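Local coordinates for enhancer of mRNA-decapping protein 4 homolog (PDB 2VXG) that seems to take part in mRNA decapping during mRNA decay and is required for silencing a subset of endogenous miRNA targets, at residues Q109-N114 against S122-L127. Numbering follows the deposited sequence.
Sequences QQFIKN and SNVRLL
Val124 reaches from helix 121-134 toward Phe111 and Ile112 near the C-terminal end of helix 91-114; its two methyl groups both meet the Phe111 ring, and CG1 also meets Ile112. Val124 CB already lies 4.0 Å from both CD2 and CE2 of Phe111. From there CG1, anti to the backbone N (chi1 169°), runs to the Ile112 methyl, with 3.8 Å between Val124 CG1 and Ile112 CG2, and also touches Phe111 CD2. Within the two segments, the other branch meets only the phenyl ring: Val124 CG2 sits 3.6 Å from Phe111 CE2 and 3.8 Å from Phe111 CD2, approaching the ring obliquely. Ile112 CG2 is shared in turn, because the aliphatic part of Arg125 crosses it at about a right angle, Arg125 CG standing 3.9 Å from Ile112 CG2. Arg125 as a whole is exposed, at the edge of the packing. No hydrogen bond links the two segments; apolar packing holds them, burying 177 Å² in all. Their axes approach to 9.8 Å and run nearly antiparallel at 153°, as in a helical hairpin whose short connection lies between residues 114 and 121. The contact thus pairs the last two long helices of this all-helical C-terminal domain of Ge-1. On the buried side, Phe111 packs edge-to-face with His71 and touches Met68, while Val124 meets Cys108 of helix 91-114 and also Met68, His71 and Gln76 of helix 73-85, so the hairpin closes against the loop and helix that precede it.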
ATOM      1  N   GLN A 109      -5.119 -11.476  -8.384  1.00 18.08           N
ATOM      2  CA  GLN A 109      -5.717 -12.645  -9.054  1.00 19.45           C
ATOM      3  C   GLN A 109      -5.777 -13.880  -8.113  1.00 18.37           C
ATOM      4  O   GLN A 109      -6.784 -14.596  -8.069  1.00 18.34           O
ATOM      5  CB  GLN A 109      -4.980 -12.957 -10.365  1.00 20.44           C
ATOM      6  CG  GLN A 109      -3.897 -13.975 -10.223  1.00 25.33           C
ATOM      7  CD  GLN A 109      -2.879 -14.073 -11.378  1.00 25.35           C
ATOM      8  OE1 GLN A 109      -2.828 -13.233 -12.324  1.00 30.11           O
ATOM      9  NE2 GLN A 109      -2.044 -15.102 -11.275  1.00 23.83           N
ATOM     10  N   GLN A 110      -4.720 -14.096  -7.333  1.00 17.45           N
ATOM     11  CA  GLN A 110      -4.680 -15.218  -6.369  1.00 17.91           C
ATOM     12  C   GLN A 110      -5.650 -14.993  -5.221  1.00 17.18           C
ATOM     13  O   GLN A 110      -6.333 -15.919  -4.797  1.00 17.32           O
ATOM     14  CB  GLN A 110      -3.250 -15.468  -5.882  1.00 17.82           C
ATOM     15  CG  GLN A 110      -2.350 -15.894  -7.062  1.00 19.92           C
ATOM     16  CD  GLN A 110      -2.813 -17.196  -7.695  1.00 21.06           C
ATOM     17  OE1 GLN A 110      -2.898 -18.222  -7.017  1.00 22.58           O
ATOM     18  NE2 GLN A 110      -3.124 -17.165  -8.986  1.00 22.56           N
ATOM     19  N   PHE A 111      -5.743 -13.756  -4.758  1.00 16.85           N
ATOM     20  CA  PHE A 111      -6.714 -13.391  -3.741  1.00 17.07           C
ATOM     21  C   PHE A 111      -8.163 -13.635  -4.165  1.00 17.38           C
ATOM     22  O   PHE A 111      -8.962 -14.201  -3.411  1.00 17.56           O
ATOM     23  CB  PHE A 111      -6.572 -11.921  -3.377  1.00 18.25           C
ATOM     24  CG  PHE A 111      -7.672 -11.420  -2.497  1.00 16.41           C
ATOM     25  CD1 PHE A 111      -7.657 -11.706  -1.150  1.00 18.12           C
ATOM     26  CD2 PHE A 111      -8.697 -10.622  -3.015  1.00 18.93           C
ATOM     27  CE1 PHE A 111      -8.646 -11.205  -0.307  1.00 19.75           C
ATOM     28  CE2 PHE A 111      -9.716 -10.140  -2.183  1.00 20.91           C
ATOM     29  CZ  PHE A 111      -9.666 -10.449  -0.809  1.00 20.03           C
ATOM     30  N   ILE A 112      -8.531 -13.203  -5.360  1.00 17.35           N
ATOM     31  CA  ILE A 112      -9.921 -13.418  -5.780  1.00 17.81           C
ATOM     32  C   ILE A 112     -10.256 -14.904  -5.978  1.00 17.77           C
ATOM     33  O   ILE A 112     -11.390 -15.284  -5.851  1.00 17.07           O
ATOM     34  CB  ILE A 112     -10.346 -12.604  -7.015  1.00 18.07           C
ATOM     35  CG1 ILE A 112      -9.515 -12.915  -8.240  1.00 18.94           C
ATOM     36  CG2 ILE A 112     -10.331 -11.044  -6.703  1.00 17.57           C
ATOM     37  CD1 ILE A 112     -10.134 -12.373  -9.523  1.00 20.43           C
ATOM     38  N   LYS A 113      -9.273 -15.726  -6.338  1.00 17.70           N
ATOM     39  CA  LYS A 113      -9.488 -17.164  -6.396  1.00 17.90           C
ATOM     40  C   LYS A 113      -9.545 -17.797  -4.997  1.00 17.15           C
ATOM     41  O   LYS A 113     -10.397 -18.627  -4.758  1.00 15.28           O
ATOM     42  CB  LYS A 113      -8.420 -17.818  -7.267  1.00 18.21           C
ATOM     43  CG  LYS A 113      -8.471 -17.361  -8.740  1.00 19.31           C
ATOM     44  CD  LYS A 113      -7.280 -17.897  -9.501  1.00 19.92           C
ATOM     45  CE  LYS A 113      -7.266 -17.406 -10.965  1.00 22.26           C
ATOM     46  NZ  LYS A 113      -8.254 -18.134 -11.820  1.00 23.58           N
ATOM     47  N   ASN A 114      -8.684 -17.353  -4.085  1.00 16.97           N
ATOM     48  CA  ASN A 114      -8.604 -17.894  -2.729  1.00 18.80           C
ATOM     49  C   ASN A 114      -9.772 -17.484  -1.827  1.00 19.47           C
ATOM     50  O   ASN A 114     -10.108 -18.209  -0.889  1.00 18.56           O
ATOM     51  CB  ASN A 114      -7.322 -17.454  -1.994  1.00 18.66           C
ATOM     52  CG  ASN A 114      -6.037 -18.072  -2.543  1.00 17.41           C
ATOM     53  OD1 ASN A 114      -6.051 -19.068  -3.217  1.00 14.70           O
ATOM     54  ND2 ASN A 114      -4.908 -17.434  -2.246  1.00 17.98           N
ATOM     55  N   SER A 122     -15.042  -7.646  -4.888  1.00 24.13           N
ATOM     56  CA  SER A 122     -15.362  -6.839  -6.072  1.00 23.50           C
ATOM     57  C   SER A 122     -14.466  -5.610  -6.118  1.00 21.93           C
ATOM     58  O   SER A 122     -14.081  -5.167  -7.190  1.00 20.41           O
ATOM     59  CB  SER A 122     -16.854  -6.456  -6.116  1.00 24.45           C
ATOM     60  OG  SER A 122     -17.615  -7.629  -6.279  1.00 28.25           O
ATOM     61  N   ASN A 123     -14.091  -5.112  -4.946  1.00 20.03           N
ATOM     62  CA  ASN A 123     -13.154  -4.005  -4.846  1.00 20.38           C
ATOM     63  C   ASN A 123     -11.791  -4.369  -5.457  1.00 19.13           C
ATOM     64  O   ASN A 123     -11.204  -3.592  -6.201  1.00 18.70           O
ATOM     65  CB  ASN A 123     -12.997  -3.572  -3.379  1.00 20.69           C
ATOM     66  CG  ASN A 123     -14.318  -3.149  -2.761  1.00 25.02           C
ATOM     67  OD1 ASN A 123     -14.684  -1.983  -2.806  1.00 29.55           O
ATOM     68  ND2 ASN A 123     -15.085  -4.133  -2.259  1.00 32.37           N
ATOM     69  N   VAL A 124     -11.322  -5.584  -5.168  1.00 17.43           N
ATOM     70  CA  VAL A 124     -10.069  -6.053  -5.758  1.00 17.81           C
ATOM     71  C   VAL A 124     -10.257  -6.291  -7.270  1.00 16.68           C
ATOM     72  O   VAL A 124      -9.358  -5.960  -8.071  1.00 15.55           O
ATOM     73  CB  VAL A 124      -9.546  -7.293  -5.035  1.00 17.09           C
ATOM     74  CG1 VAL A 124      -8.392  -7.966  -5.791  1.00 14.45           C
ATOM     75  CG2 VAL A 124      -9.110  -6.934  -3.602  1.00 18.06           C
ATOM     76  N   ARG A 125     -11.413  -6.828  -7.680  1.00 16.19           N
ATOM     77  CA  ARG A 125     -11.657  -6.989  -9.101  1.00 17.41           C
ATOM     78  C   ARG A 125     -11.647  -5.635  -9.830  1.00 16.55           C
ATOM     79  O   ARG A 125     -11.087  -5.518 -10.910  1.00 16.32           O
ATOM     80  CB  ARG A 125     -12.953  -7.755  -9.370  1.00 18.03           C
ATOM     81  CG  ARG A 125     -12.919  -9.243  -8.931  1.00 18.57           C
ATOM     82  CD  ARG A 125     -14.331  -9.841  -9.160  1.00 22.26           C
ATOM     83  NE  ARG A 125     -14.566 -10.050 -10.580  1.00 26.41           N
ATOM     84  CZ  ARG A 125     -15.734  -9.908 -11.208  1.00 31.03           C
ATOM     85  NH1 ARG A 125     -16.834  -9.555 -10.555  1.00 31.27           N
ATOM     86  NH2 ARG A 125     -15.795 -10.113 -12.524  1.00 31.03           N
ATOM     87  N   LEU A 126     -12.194  -4.612  -9.194  1.00 15.38           N
ATOM     88  CA  LEU A 126     -12.176  -3.293  -9.778  1.00 16.02           C
ATOM     89  C   LEU A 126     -10.742  -2.764  -9.814  1.00 15.33           C
ATOM     90  O   LEU A 126     -10.342  -2.093 -10.773  1.00 16.81           O
ATOM     91  CB  LEU A 126     -13.028  -2.320  -8.933  1.00 16.44           C
ATOM     92  CG  LEU A 126     -13.045  -0.883  -9.462  1.00 15.90           C
ATOM     93  CD1 LEU A 126     -13.714  -0.858 -10.808  1.00 18.92           C
ATOM     94  CD2 LEU A 126     -13.755   0.014  -8.458  1.00 18.54           C
ATOM     95  N   LEU A 127      -9.995  -2.992  -8.743  1.00 14.42           N
ATOM     96  CA  LEU A 127      -8.613  -2.596  -8.720  1.00 14.60           C
ATOM     97  C   LEU A 127      -7.803  -3.199  -9.876  1.00 15.35           C
ATOM     98  O   LEU A 127      -6.974  -2.491 -10.447  1.00 15.50           O
ATOM     99  CB  LEU A 127      -7.983  -2.829  -7.340  1.00 14.59           C
ATOM    100  CG  LEU A 127      -6.519  -2.379  -7.109  1.00 13.66           C
ATOM    101  CD1 LEU A 127      -6.329  -0.901  -6.762  1.00 15.96           C
ATOM    102  CD2 LEU A 127      -5.853  -3.244  -6.005  1.00 14.65           C
TER